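Local coordinates for protein sortase (Actinomyces oris, PDB 5UTT) that probably acts as a class E sortase, a cysteine transpeptidase that attaches sorted surface proteins to the cell wall, at residues Ala16-Glu21 and Thr108-Lys113; Gly30-Pro35 and Asp99-Ser104; Asn42-Ile47 and Tyr85-Arg90; Gly71-Phe76 and Thr140-Thr145. All coordinates share one frame; numbering follows the deposited sequence.

From the N terminus, the chain first opens a long loop at Ala16-Glu21, which contact 1 closes on strand 108-120. Within that loop, contact 2 closes a second one, pairing strand 28-33 with strand 100-104, and inside this contact 3 closes a third, between the start of strand 45-49 and the loop that follows strand 74-79. Contact 4 begins in the innermost loop and ends beyond the outermost, at strand 142-150, and therefore crosses all three. Contacts 1 and 4 meet where Pro17 and Phe112 touch Arg142 and Ile144; contacts 2 and 3 share backbone bonding between strands 28-33 and 45-49. They join the N-terminal segment, the 28-33/100-104 seam, the loop after strand 74-79 and the parallel pair 74-79/142-150.

Contact 1: residues Ala16-Glu21 and Thr108-Lys113; sequences APPVME and TWYVFK
Pro18 and Tyr110 make the one hydrogen bond between Ala16-Glu21 and strand 108-113. The phenol donates its proton from OH to the Pro18 O at 2.5 Å, which is very short, and the carbonyl oxygen lies in the plane of the ring at its edge. With Tyr110 CG anti to the carbonyl carbon and beside the backbone N (chi1 -61°), the ring axis, with OH at its end, is directed at Pro18.

The remaining contacts are apolar or nearly so. Pro17 CB lies 3.8 Å from Tyr110 CE2, obliquely to the ring. Met20, bent at chi2 and chi3, brings CG to 3.8 Å from Tyr110 OH, with SD at about the same distance from that oxygen. Pro18 and Thr108 approach tip to tip, CG of the proline 3.8 Å from OG1 of the threonine. Within the strand, Thr108 CG2 sits over one face of the Tyr110 ring, toward its rim.

Trp172 of strand 161-174 also touches both prolines, and Met20 is bound through its backbone to Leu70. Pro17 and Pro18 have no backbone N-H, and the segment docks on the sheet as irregular chain rather than as a strand, with a single phenol-carbonyl bond giving direction to an otherwise largely apolar contact.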
loop_
_atom_site.group_PDB
_atom_site.type_symbol
_atom_site.label_atom_id
_atom_site.label_comp_id
_atom_site.label_asym_id
_atom_site.label_seq_id
_atom_site.Cartn_x
_atom_site.Cartn_y
_atom_site.Cartn_z
ATOM N N ALA A 16 -2.001 19.150 -4.148
ATOM C CA ALA A 16 -2.405 17.854 -4.660
ATOM C C ALA A 16 -1.234 17.175 -5.392
ATOM O O ALA A 16 -0.493 17.802 -6.159
ATOM C CB ALA A 16 -3.635 17.969 -5.540
ATOM N N PRO A 17 -1.060 15.877 -5.138
ATOM C CA PRO A 17 -0.021 15.144 -5.857
ATOM C C PRO A 17 -0.394 14.789 -7.289
ATOM O O PRO A 17 -1.570 14.779 -7.635
ATOM C CB PRO A 17 0.109 13.868 -5.046
ATOM C CG PRO A 17 -1.254 13.613 -4.527
ATOM C CD PRO A 17 -1.820 15.018 -4.226
ATOM N N PRO A 18 0.612 14.417 -8.110
ATOM C CA PRO A 18 0.288 13.937 -9.440
ATOM C C PRO A 18 -0.480 12.618 -9.358
ATOM O O PRO A 18 -0.210 11.799 -8.472
ATOM C CB PRO A 18 1.657 13.748 -10.106
ATOM C CG PRO A 18 2.642 14.408 -9.225
ATOM C CD PRO A 18 2.058 14.433 -7.852
ATOM N N VAL A 19 -1.434 12.419 -10.268
ATOM C CA VAL A 19 -2.233 11.212 -10.274
ATOM C C VAL A 19 -1.601 10.242 -11.251
ATOM O O VAL A 19 -1.225 10.627 -12.350
ATOM C CB VAL A 19 -3.694 11.477 -10.652
ATOM C CG1 VAL A 19 -4.482 10.172 -10.677
ATOM C CG2 VAL A 19 -4.332 12.433 -9.641
ATOM N N MET A 20 -1.453 8.996 -10.842
ATOM C CA MET A 20 -0.960 7.981 -11.781
ATOM C C MET A 20 -2.068 7.597 -12.765
ATOM O O MET A 20 -3.222 7.441 -12.383
ATOM C CB MET A 20 -0.488 6.744 -11.026
ATOM C CG MET A 20 0.689 6.956 -10.095
ATOM S SD MET A 20 2.192 7.465 -10.917
ATOM C CE MET A 20 2.779 5.896 -11.553
ATOM N N GLU A 21 -1.693 7.402 -14.026
ATOM C CA GLU A 21 -2.601 6.880 -15.051
ATOM C C GLU A 21 -2.758 5.377 -14.851
ATOM O O GLU A 21 -1.800 4.715 -14.496
ATOM C CB GLU A 21 -2.015 7.130 -16.444
ATOM C CG GLU A 21 -1.870 8.616 -16.760
ATOM C CD GLU A 21 -1.497 8.912 -18.199
ATOM O OE1 GLU A 21 -0.964 8.006 -18.902
ATOM O OE2 GLU A 21 -1.742 10.073 -18.622
ATOM N N THR A 108 7.737 10.344 -8.619
ATOM C CA THR A 108 7.110 10.837 -7.396
ATOM C C THR A 108 7.261 9.952 -6.176
ATOM O O THR A 108 7.241 8.753 -6.306
ATOM C CB THR A 108 5.597 11.116 -7.641
ATOM O OG1 THR A 108 5.461 11.962 -8.796
ATOM C CG2 THR A 108 4.928 11.776 -6.391
ATOM N N TRP A 109 7.480 10.544 -5.004
ATOM C CA TRP A 109 7.338 9.827 -3.731
ATOM C C TRP A 109 5.989 10.171 -3.157
ATOM O O TRP A 109 5.705 11.363 -2.935
ATOM C CB TRP A 109 8.405 10.254 -2.736
ATOM C CG TRP A 109 9.794 9.849 -3.092
ATOM C CD1 TRP A 109 10.731 10.615 -3.712
ATOM C CD2 TRP A 109 10.437 8.591 -2.802
ATOM N NE1 TRP A 109 11.905 9.910 -3.872
ATOM C CE2 TRP A 109 11.752 8.668 -3.306
ATOM C CE3 TRP A 109 10.022 7.412 -2.175
ATOM C CZ2 TRP A 109 12.659 7.599 -3.177
ATOM C CZ3 TRP A 109 10.917 6.374 -2.049
ATOM C CH2 TRP A 109 12.215 6.483 -2.537
ATOM N N TYR A 110 5.147 9.163 -2.901
ATOM C CA TYR A 110 3.895 9.388 -2.191
ATOM C C TYR A 110 4.015 8.878 -0.768
ATOM O O TYR A 110 4.286 7.680 -0.550
ATOM C CB TYR A 110 2.755 8.662 -2.860
ATOM C CG TYR A 110 2.463 9.068 -4.280
ATOM C CD1 TYR A 110 3.107 8.463 -5.352
ATOM C CD2 TYR A 110 1.472 10.001 -4.574
ATOM C CE1 TYR A 110 2.812 8.793 -6.640
ATOM C CE2 TYR A 110 1.193 10.341 -5.873
ATOM C CZ TYR A 110 1.842 9.733 -6.906
ATOM O OH TYR A 110 1.565 10.074 -8.193
ATOM N N VAL A 111 3.802 9.781 0.191
ATOM C CA VAL A 111 3.918 9.397 1.589
ATOM C C VAL A 111 2.555 9.493 2.300
ATOM O O VAL A 111 1.906 10.582 2.385
ATOM C CB VAL A 111 4.994 10.201 2.369
ATOM C CG1 VAL A 111 4.984 9.786 3.834
ATOM C CG2 VAL A 111 6.402 10.095 1.781
ATOM N N PHE A 112 2.152 8.339 2.836
ATOM C CA PHE A 112 0.920 8.138 3.585
ATOM C C PHE A 112 1.251 7.854 5.048
ATOM O O PHE A 112 2.306 7.269 5.384
ATOM C CB PHE A 112 0.081 6.984 2.992
ATOM C CG PHE A 112 -0.253 7.139 1.553
ATOM C CD1 PHE A 112 0.679 6.824 0.541
ATOM C CD2 PHE A 112 -1.521 7.517 1.161
ATOM C CE1 PHE A 112 0.331 6.951 -0.798
ATOM C CE2 PHE A 112 -1.865 7.671 -0.169
ATOM C CZ PHE A 112 -0.941 7.391 -1.168
ATOM N N LYS A 113 0.317 8.225 5.952
ATOM C CA LYS A 113 0.480 7.931 7.366
ATOM C C LYS A 113 -0.674 7.086 7.895
ATOM O O LYS A 113 -1.845 7.399 7.625
ATOM C CB LYS A 113 0.556 9.241 8.153
ATOM C CG LYS A 113 1.766 10.075 7.785
ATOM C CD LYS A 113 3.037 9.523 8.377
ATOM C CE LYS A 113 4.041 10.642 8.696
ATOM N NZ LYS A 113 3.665 11.549 9.852
#

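Contact 2: residues Gly30-Pro35 and Asp99-Ser104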
loop_
_atom_site.group_PDB
_atom_site.type_symbol
_atom_site.label_atom_id
_atom_site.label_comp_id
_atom_site.label_asym_id
_atom_site.label_seq_id
_atom_site.Cartn_x
_atom_site.Cartn_y
_atom_site.Cartn_z
ATOM N N GLY A 30 4.825 0.922 -9.265
ATOM C CA GLY A 30 5.810 1.563 -8.393
ATOM C C GLY A 30 6.397 0.551 -7.440
ATOM O O GLY A 30 6.283 -0.664 -7.689
ATOM N N MET A 31 7.045 1.056 -6.387
ATOM C CA MET A 31 7.548 0.206 -5.286
ATOM C C MET A 31 7.000 0.631 -3.948
ATOM O O MET A 31 6.732 1.863 -3.716
ATOM C CB MET A 31 9.075 0.188 -5.230
ATOM C CG MET A 31 9.720 -0.778 -6.197
ATOM S SD MET A 31 11.508 -0.542 -6.145
ATOM C CE MET A 31 11.990 -2.136 -6.802
ATOM N N LEU A 32 6.711 -0.359 -3.109
ATOM C CA LEU A 32 6.260 -0.086 -1.769
ATOM C C LEU A 32 7.438 -0.079 -0.815
ATOM O O LEU A 32 8.189 -1.042 -0.743
ATOM C CB LEU A 32 5.256 -1.132 -1.297
ATOM C CG LEU A 32 4.601 -0.977 0.071
ATOM C CD1 LEU A 32 3.702 0.265 0.134
ATOM C CD2 LEU A 32 3.834 -2.247 0.417
ATOM N N VAL A 33 7.556 0.979 -0.043
ATOM C CA VAL A 33 8.593 1.055 1.009
ATOM C C VAL A 33 7.889 1.352 2.340
ATOM O O VAL A 33 7.154 2.336 2.479
ATOM C CB VAL A 33 9.661 2.113 0.684
ATOM C CG1 VAL A 33 10.604 2.272 1.844
ATOM C CG2 VAL A 33 10.430 1.759 -0.588
ATOM N N VAL A 34 8.106 0.496 3.333
ATOM C CA VAL A 34 7.549 0.741 4.665
ATOM C C VAL A 34 8.727 0.816 5.647
ATOM O O VAL A 34 9.381 -0.209 5.916
ATOM C CB VAL A 34 6.546 -0.351 5.049
ATOM C CG1 VAL A 34 6.023 -0.115 6.468
ATOM C CG2 VAL A 34 5.418 -0.463 4.014
ATOM N N PRO A 35 8.999 1.986 6.221
ATOM C CA PRO A 35 10.195 2.095 7.088
ATOM C C PRO A 35 10.282 1.129 8.278
ATOM O O PRO A 35 11.372 0.685 8.649
ATOM C CB PRO A 35 10.115 3.539 7.553
ATOM C CG PRO A 35 9.490 4.243 6.402
ATOM C CD PRO A 35 8.392 3.321 5.978
ATOM N N ASP A 99 2.677 5.594 11.579
ATOM C CA ASP A 99 3.742 5.001 10.778
ATOM C C ASP A 99 3.603 5.328 9.295
ATOM O O ASP A 99 2.484 5.425 8.755
ATOM C CB ASP A 99 3.726 3.488 10.977
ATOM C CG ASP A 99 4.165 3.082 12.367
ATOM O OD1 ASP A 99 4.926 3.837 13.019
ATOM O OD2 ASP A 99 3.782 1.992 12.810
ATOM N N GLU A 100 4.738 5.460 8.607
ATOM C CA GLU A 100 4.708 5.834 7.211
ATOM C C GLU A 100 4.555 4.663 6.279
ATOM O O GLU A 100 5.198 3.602 6.486
ATOM C CB GLU A 100 6.011 6.536 6.835
ATOM C CG GLU A 100 6.010 8.009 7.266
ATOM C CD GLU A 100 7.268 8.765 6.927
ATOM O OE1 GLU A 100 8.302 8.133 6.654
ATOM O OE2 GLU A 100 7.219 10.034 6.917
ATOM N N ILE A 101 3.740 4.844 5.249
ATOM C CA ILE A 101 3.663 3.894 4.115
ATOM C C ILE A 101 4.020 4.694 2.863
ATOM O O ILE A 101 3.371 5.716 2.535
ATOM C CB ILE A 101 2.276 3.254 4.009
ATOM C CG1 ILE A 101 1.981 2.412 5.266
ATOM C CG2 ILE A 101 2.119 2.408 2.757
ATOM C CD1 ILE A 101 0.632 1.758 5.230
ATOM N N ILE A 102 5.057 4.279 2.165
ATOM C CA ILE A 102 5.658 5.133 1.123
ATOM C C ILE A 102 5.584 4.390 -0.180
ATOM O O ILE A 102 6.024 3.192 -0.246
ATOM C CB ILE A 102 7.105 5.543 1.456
ATOM C CG1 ILE A 102 7.142 6.287 2.806
ATOM C CG2 ILE A 102 7.725 6.351 0.301
ATOM C CD1 ILE A 102 8.523 6.634 3.291
ATOM N N VAL A 103 5.042 5.061 -1.219
ATOM C CA VAL A 103 5.101 4.511 -2.550
ATOM C C VAL A 103 6.043 5.308 -3.435
ATOM O O VAL A 103 5.941 6.523 -3.549
ATOM C CB VAL A 103 3.719 4.311 -3.215
ATOM C CG1 VAL A 103 3.885 3.595 -4.549
ATOM C CG2 VAL A 103 2.794 3.592 -2.253
ATOM N N SER A 104 6.971 4.633 -4.065
ATOM C CA SER A 104 7.828 5.321 -5.035
ATOM C C SER A 104 7.365 4.993 -6.462
ATOM O O SER A 104 7.234 3.825 -6.841
ATOM C CB SER A 104 9.299 5.006 -4.811
ATOM O OG SER A 104 9.633 3.675 -5.128
#
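Met31 and Ser104 face each other through their peptide groups, the flat groups of this contact: Met31 N reaches Ser104 O, and Ser104 N reaches Met31 O, both at 2.8 Å, each donor lying in the plane of the carbonyl it approaches. One face of the paired strands carries Leu32, Ile101 and Val103; the other carries Met31, Val33, Ile102 and Ser104.

Val33 and Ile102 form a second antiparallel hydrogen-bonded pair, with Val33 N 2.7 Å from Ile102 O and Ile102 N 2.9 Å from Val33 O, the latter bond more bent (144° at the hydrogen). Leu32 and Val103 between them are a non-hydrogen-bonded pair. Leu32 CG is anti to the backbone N (chi1 -177°), and chi2 65° turns CD1 to Ile101 CG2 at 3.7 Å, the two side chains crossing obliquely. On the other face, Met31 CB rests 3.5 Å from Ser104 OG.

Past the strand end, Pro35 CD packs 3.2 Å from Glu100 O, and Pro35 CG lies 4.0 Å from Ile102 CD1, the side chains at about a right angle. Glu100 OE1 is hydrogen-bonded to Ser182 OG.

This is the seam where the first and last strands of the sheet order join, closing the sortase barrel: strand 28-33 pairs on its other edge with strand 45-49 through Leu32 and Met45, and strand 100-104 pairs with strand 108-120 through Val103 and Tyr110.

Contact 3: residues Asn42-Ile47 and Tyr85-Arg90; sequences NNNMPI and YGNSFR
Asn42 and Gly86 approach with CA atoms 5.7 Å apart, the two backbones running some 70° from each other, and Asn42 N gives a nearly straight hydrogen bond to Gly86 O at 3.0 Å.

Asn87 carries most of the side-chain work. Its amide grips Asn44 twice: OD1 accepts from the Asn44 backbone N at 3.2 Å, and ND2 donates to Asn44 OD1, also at 3.2 Å. The accepting oxygen lies in the Asn87 amide plane, yet ND2 is tilted from the plane of the Asn44 carbonyl, and the two amide planes are 53° apart. Asn44 CG sits between the backbone N and the carbonyl carbon (chi1 65°), and chi2 then turns OD1 toward Asn87 ND2.

In the sortase fold this joins the start of strand 45-49 to the long connection between strands 74-79 and 100-104. Asn43, meanwhile, turns its ND2 to Val34 O just past strand 28-33.

Beside the amide pair, Met45 and Asn87 slide past each other in opposite directions, with Met45 CG 3.7 Å from Asn87 CB. The methionine chain beyond CG is extended, carrying the sulfur on to Phe89. This is a Met-aromatic contact: Met45 SD comes obliquely to within 3.6 Å of Phe89 CE1, the side chains crossing at about a right angle. The ring also touches Leu32, Ile78 and Leu146. Next to it, Ser88 OG accepts from Arg90 N at 3.1 Å in an ST turn.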
loop_
_atom_site.group_PDB
_atom_site.type_symbol
_atom_site.label_atom_id
_atom_site.label_comp_id
_atom_site.label_asym_id
_atom_site.label_seq_id
_atom_site.Cartn_x
_atom_site.Cartn_y
_atom_site.Cartn_z
ATOM N N ASN A 42 13.329 -7.134 2.177
ATOM C CA ASN A 42 14.178 -6.298 1.337
ATOM C C ASN A 42 13.590 -4.888 1.244
ATOM O O ASN A 42 14.296 -3.956 0.851
ATOM C CB ASN A 42 14.275 -6.858 -0.071
ATOM C CG ASN A 42 14.842 -8.271 -0.089
ATOM O OD1 ASN A 42 15.263 -8.787 0.934
ATOM N ND2 ASN A 42 14.848 -8.889 -1.253
ATOM N N ASN A 43 12.291 -4.787 1.530
ATOM C CA ASN A 43 11.597 -3.488 1.620
ATOM C C ASN A 43 11.657 -2.696 0.301
ATOM O O ASN A 43 11.834 -1.468 0.277
ATOM C CB ASN A 43 12.123 -2.693 2.806
ATOM C CG ASN A 43 11.083 -1.725 3.367
ATOM O OD1 ASN A 43 9.892 -1.862 3.095
ATOM N ND2 ASN A 43 11.524 -0.808 4.209
ATOM N N ASN A 44 11.420 -3.390 -0.799
ATOM C CA ASN A 44 11.384 -2.725 -2.083
ATOM C C ASN A 44 10.410 -3.432 -2.988
ATOM O O ASN A 44 10.692 -3.730 -4.138
ATOM C CB ASN A 44 12.785 -2.593 -2.700
ATOM C CG ASN A 44 13.415 -3.915 -3.054
ATOM O OD1 ASN A 44 13.059 -4.961 -2.541
ATOM N ND2 ASN A 44 14.345 -3.868 -3.998
ATOM N N MET A 45 9.230 -3.652 -2.418
ATOM C CA MET A 45 8.261 -4.514 -3.000
ATOM C C MET A 45 7.609 -3.880 -4.187
ATOM O O MET A 45 7.015 -2.769 -4.059
ATOM C CB MET A 45 7.236 -4.858 -1.916
ATOM C CG MET A 45 6.233 -5.911 -2.303
ATOM S SD MET A 45 5.257 -6.412 -0.873
ATOM C CE MET A 45 4.305 -7.812 -1.487
ATOM N N PRO A 46 7.674 -4.507 -5.353
ATOM C CA PRO A 46 6.981 -3.901 -6.523
ATOM C C PRO A 46 5.477 -3.932 -6.314
ATOM O O PRO A 46 4.957 -4.848 -5.667
ATOM C CB PRO A 46 7.365 -4.812 -7.704
ATOM C CG PRO A 46 8.388 -5.726 -7.153
ATOM C CD PRO A 46 8.241 -5.821 -5.700
ATOM N N ILE A 47 4.805 -2.876 -6.798
ATOM C CA ILE A 47 3.385 -2.830 -6.902
ATOM C C ILE A 47 2.951 -2.951 -8.351
ATOM O O ILE A 47 3.353 -2.138 -9.206
ATOM C CB ILE A 47 2.817 -1.502 -6.336
ATOM C CG1 ILE A 47 3.307 -1.270 -4.891
ATOM C CG2 ILE A 47 1.301 -1.576 -6.363
ATOM C CD1 ILE A 47 3.048 0.168 -4.380
ATOM N N TYR A 85 8.690 -14.825 0.066
ATOM C CA TYR A 85 10.103 -14.571 0.364
ATOM C C TYR A 85 10.571 -13.239 -0.226
ATOM O O TYR A 85 10.148 -12.827 -1.310
ATOM C CB TYR A 85 10.969 -15.745 -0.147
ATOM C CG TYR A 85 12.462 -15.572 0.079
ATOM C CD1 TYR A 85 13.066 -15.953 1.287
ATOM C CD2 TYR A 85 13.276 -15.020 -0.917
ATOM C CE1 TYR A 85 14.429 -15.784 1.491
ATOM C CE2 TYR A 85 14.632 -14.845 -0.717
ATOM C CZ TYR A 85 15.206 -15.225 0.486
ATOM O OH TYR A 85 16.557 -15.052 0.679
ATOM N N GLY A 86 11.449 -12.556 0.485
ATOM C CA GLY A 86 12.105 -11.400 -0.048
ATOM C C GLY A 86 11.239 -10.196 0.280
ATOM O O GLY A 86 11.670 -9.319 1.018
ATOM N N ASN A 87 10.006 -10.205 -0.219
ATOM C CA ASN A 87 9.045 -9.108 0.022
ATOM C C ASN A 87 7.689 -9.709 0.286
ATOM O O ASN A 87 7.243 -10.584 -0.442
ATOM C CB ASN A 87 8.935 -8.173 -1.181
ATOM C CG ASN A 87 10.080 -7.184 -1.271
ATOM O OD1 ASN A 87 10.332 -6.405 -0.319
ATOM N ND2 ASN A 87 10.726 -7.130 -2.431
ATOM N N SER A 88 6.997 -9.199 1.294
ATOM C CA SER A 88 5.700 -9.701 1.691
ATOM C C SER A 88 5.041 -8.728 2.671
ATOM O O SER A 88 5.701 -7.830 3.146
ATOM C CB SER A 88 5.828 -10.986 2.438
ATOM O OG SER A 88 6.413 -10.750 3.719
ATOM N N PHE A 89 3.807 -8.995 3.074
ATOM C CA PHE A 89 3.134 -8.170 4.136
ATOM C C PHE A 89 3.219 -8.923 5.488
ATOM O O PHE A 89 2.340 -8.851 6.372
ATOM C CB PHE A 89 1.668 -7.869 3.749
ATOM C CG PHE A 89 1.477 -6.873 2.617
ATOM C CD1 PHE A 89 2.551 -6.327 1.929
ATOM C CD2 PHE A 89 0.201 -6.478 2.250
ATOM C CE1 PHE A 89 2.356 -5.387 0.937
ATOM C CE2 PHE A 89 0.013 -5.545 1.243
ATOM C CZ PHE A 89 1.077 -5.030 0.570
ATOM N N ARG A 90 4.260 -9.751 5.645
ATOM C CA ARG A 90 4.374 -10.583 6.825
ATOM C C ARG A 90 4.149 -9.818 8.116
ATOM O O ARG A 90 3.482 -10.328 9.039
ATOM C CB ARG A 90 5.768 -11.187 6.876
ATOM C CG ARG A 90 5.970 -12.155 8.022
ATOM C CD ARG A 90 7.418 -12.591 8.024
ATOM N NE ARG A 90 7.634 -13.701 8.909
ATOM C CZ ARG A 90 8.830 -14.211 9.185
ATOM N NH1 ARG A 90 9.926 -13.685 8.637
ATOM N NH2 ARG A 90 8.930 -15.243 10.012
#

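Contact 4: residues Gly71-Phe76 and Thr140-Thr145; sequences GEVGNF and TDRYIT
Arg142 and Gly71 meet at the N-terminal end of a parallel strand pair, 74-76 beside 142-145, which lies within the sheet of the sortase barrel.

Arg142 can be followed outward. CB is 4.1 Å from Glu72 O, and CG, anti to the carbonyl carbon (chi1 -65°), is 3.7 Å from that same oxygen. The chain is extended from CG to NE: CD passes 3.2 Å from Gly71 O, and NE then donates to Gly71 O at 2.7 Å with a bend at the hydrogen (140°). That oxygen lies at the edge of the guanidinium, near its plane, although NE is tilted from the plane of the carbonyl. Val73 CG2 lies over one face of the guanidinium toward its rim, 3.7 Å from CZ, 3.9 Å from NH1 and 3.6 Å from NH2. A water also donates to Gly71 O and accepts a weak bond from NH2, giving the carbonyl two donors. Ala16 and Pro17 pack against this same guanidinium end.

The strands pair through Gly74 with Arg142, Asn75 with Tyr143 and Phe76 with Ile144. Phe76 N bonds Tyr143 O almost straight, from above the carbonyl plane. The Phe76 ring and Ile144 lie side by side, pointing the same way, with Ile144 CG1 at the ring's edge.

Asn75 ND2 is bonded to Ala129 O, and its OD1 accepts the hydroxyl of Thr145 on a lone pair, OG1 to OD1 2.7 Å.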
loop_
_atom_site.group_PDB
_atom_site.type_symbol
_atom_site.label_atom_id
_atom_site.label_comp_id
_atom_site.label_asym_id
_atom_site.label_seq_id
_atom_site.Cartn_x
_atom_site.Cartn_y
_atom_site.Cartn_z
ATOM N N GLY A 71 -2.503 8.398 -5.885
ATOM C CA GLY A 71 -2.649 9.851 -5.888
ATOM C C GLY A 71 -4.046 10.376 -6.096
ATOM O O GLY A 71 -4.284 11.567 -5.835
ATOM N N GLU A 72 -4.950 9.551 -6.635
ATOM C CA GLU A 72 -6.320 9.975 -6.914
ATOM C C GLU A 72 -7.165 10.058 -5.641
ATOM O O GLU A 72 -7.031 9.255 -4.688
ATOM C CB GLU A 72 -6.964 9.013 -7.924
ATOM C CG GLU A 72 -8.365 9.349 -8.369
ATOM C CD GLU A 72 -8.874 8.428 -9.463
ATOM O OE1 GLU A 72 -8.410 7.262 -9.553
ATOM O OE2 GLU A 72 -9.791 8.860 -10.219
ATOM N N VAL A 73 -8.036 11.065 -5.596
ATOM C CA VAL A 73 -8.963 11.110 -4.522
ATOM C C VAL A 73 -9.796 9.801 -4.416
ATOM O O VAL A 73 -10.517 9.376 -5.350
ATOM C CB VAL A 73 -9.895 12.353 -4.617
ATOM C CG1 VAL A 73 -11.025 12.210 -3.633
ATOM C CG2 VAL A 73 -9.108 13.635 -4.376
ATOM N N GLY A 74 -9.724 9.187 -3.244
ATOM C CA GLY A 74 -10.363 7.867 -2.991
ATOM C C GLY A 74 -9.417 6.926 -2.301
ATOM O O GLY A 74 -8.702 7.332 -1.380
ATOM N N ASN A 75 -9.359 5.672 -2.764
ATOM C CA ASN A 75 -8.605 4.664 -2.018
ATOM C C ASN A 75 -7.839 3.764 -2.942
ATOM O O ASN A 75 -8.454 3.101 -3.741
ATOM C CB ASN A 75 -9.601 3.836 -1.211
ATOM C CG ASN A 75 -8.931 2.926 -0.180
ATOM O OD1 ASN A 75 -7.706 2.945 -0.002
ATOM N ND2 ASN A 75 -9.734 2.154 0.520
ATOM N N PHE A 76 -6.513 3.841 -2.877
ATOM C CA PHE A 76 -5.605 2.999 -3.697
ATOM C C PHE A 76 -5.335 1.749 -2.864
ATOM O O PHE A 76 -4.544 1.783 -1.916
ATOM C CB PHE A 76 -4.334 3.766 -4.014
ATOM C CG PHE A 76 -3.287 2.950 -4.760
ATOM C CD1 PHE A 76 -3.414 2.752 -6.116
ATOM C CD2 PHE A 76 -2.155 2.481 -4.106
ATOM C CE1 PHE A 76 -2.457 2.014 -6.823
ATOM C CE2 PHE A 76 -1.181 1.741 -4.806
ATOM C CZ PHE A 76 -1.340 1.518 -6.148
ATOM N N THR A 140 -13.145 12.539 -0.212
ATOM C CA THR A 140 -12.396 13.805 -0.230
ATOM C C THR A 140 -10.882 13.667 -0.095
ATOM O O THR A 140 -10.140 14.461 -0.683
ATOM C CB THR A 140 -12.879 14.732 0.888
ATOM O OG1 THR A 140 -14.272 14.957 0.690
ATOM C CG2 THR A 140 -12.126 16.015 0.855
ATOM N N ASP A 141 -10.441 12.644 0.655
ATOM C CA ASP A 141 -9.033 12.440 0.954
ATOM C C ASP A 141 -8.448 11.319 0.095
ATOM O O ASP A 141 -9.162 10.658 -0.631
ATOM C CB ASP A 141 -8.871 12.092 2.429
ATOM C CG ASP A 141 -9.175 13.267 3.339
ATOM O OD1 ASP A 141 -8.817 14.406 2.969
ATOM O OD2 ASP A 141 -9.745 13.045 4.431
ATOM N N ARG A 142 -7.140 11.207 0.146
ATOM C CA ARG A 142 -6.421 10.192 -0.603
ATOM C C ARG A 142 -5.892 9.174 0.399
ATOM O O ARG A 142 -5.145 9.533 1.328
ATOM C CB ARG A 142 -5.290 10.868 -1.338
ATOM C CG ARG A 142 -5.704 11.856 -2.397
ATOM C CD ARG A 142 -4.522 12.691 -2.850
ATOM N NE ARG A 142 -4.918 13.498 -3.983
ATOM C CZ ARG A 142 -5.605 14.633 -3.904
ATOM N NH1 ARG A 142 -5.944 15.152 -2.715
ATOM N NH2 ARG A 142 -5.935 15.265 -5.029
ATOM N N TYR A 143 -6.286 7.902 0.230
ATOM C CA TYR A 143 -5.817 6.821 1.104
ATOM C C TYR A 143 -5.058 5.787 0.311
ATOM O O TYR A 143 -5.226 5.670 -0.924
ATOM C CB TYR A 143 -6.969 6.085 1.784
ATOM C CG TYR A 143 -7.522 6.767 2.995
ATOM C CD1 TYR A 143 -7.047 6.459 4.249
ATOM C CD2 TYR A 143 -8.461 7.774 2.872
ATOM C CE1 TYR A 143 -7.534 7.084 5.375
ATOM C CE2 TYR A 143 -8.966 8.413 3.986
ATOM C CZ TYR A 143 -8.473 8.071 5.241
ATOM O OH TYR A 143 -8.918 8.672 6.382
ATOM N N ILE A 144 -4.262 5.035 1.054
ATOM C CA ILE A 144 -3.739 3.707 0.584
ATOM C C ILE A 144 -4.296 2.681 1.565
ATOM O O ILE A 144 -4.470 2.983 2.747
ATOM C CB ILE A 144 -2.192 3.655 0.440
ATOM C CG1 ILE A 144 -1.719 2.360 -0.297
ATOM C CG2 ILE A 144 -1.455 3.693 1.774
ATOM C CD1 ILE A 144 -0.260 2.289 -0.637
ATOM N N THR A 145 -4.551 1.464 1.077
ATOM C CA THR A 145 -5.029 0.414 1.918
ATOM C C THR A 145 -4.181 -0.800 1.590
ATOM O O THR A 145 -4.033 -1.118 0.426
ATOM C CB THR A 145 -6.511 0.087 1.673
ATOM O OG1 THR A 145 -7.317 1.232 2.055
ATOM C CG2 THR A 145 -6.966 -1.052 2.538
HETATM O O HOH W 1 -3.888 14.296 -6.514
HETATM O O HOH W 2 -4.540 7.539 -3.123
#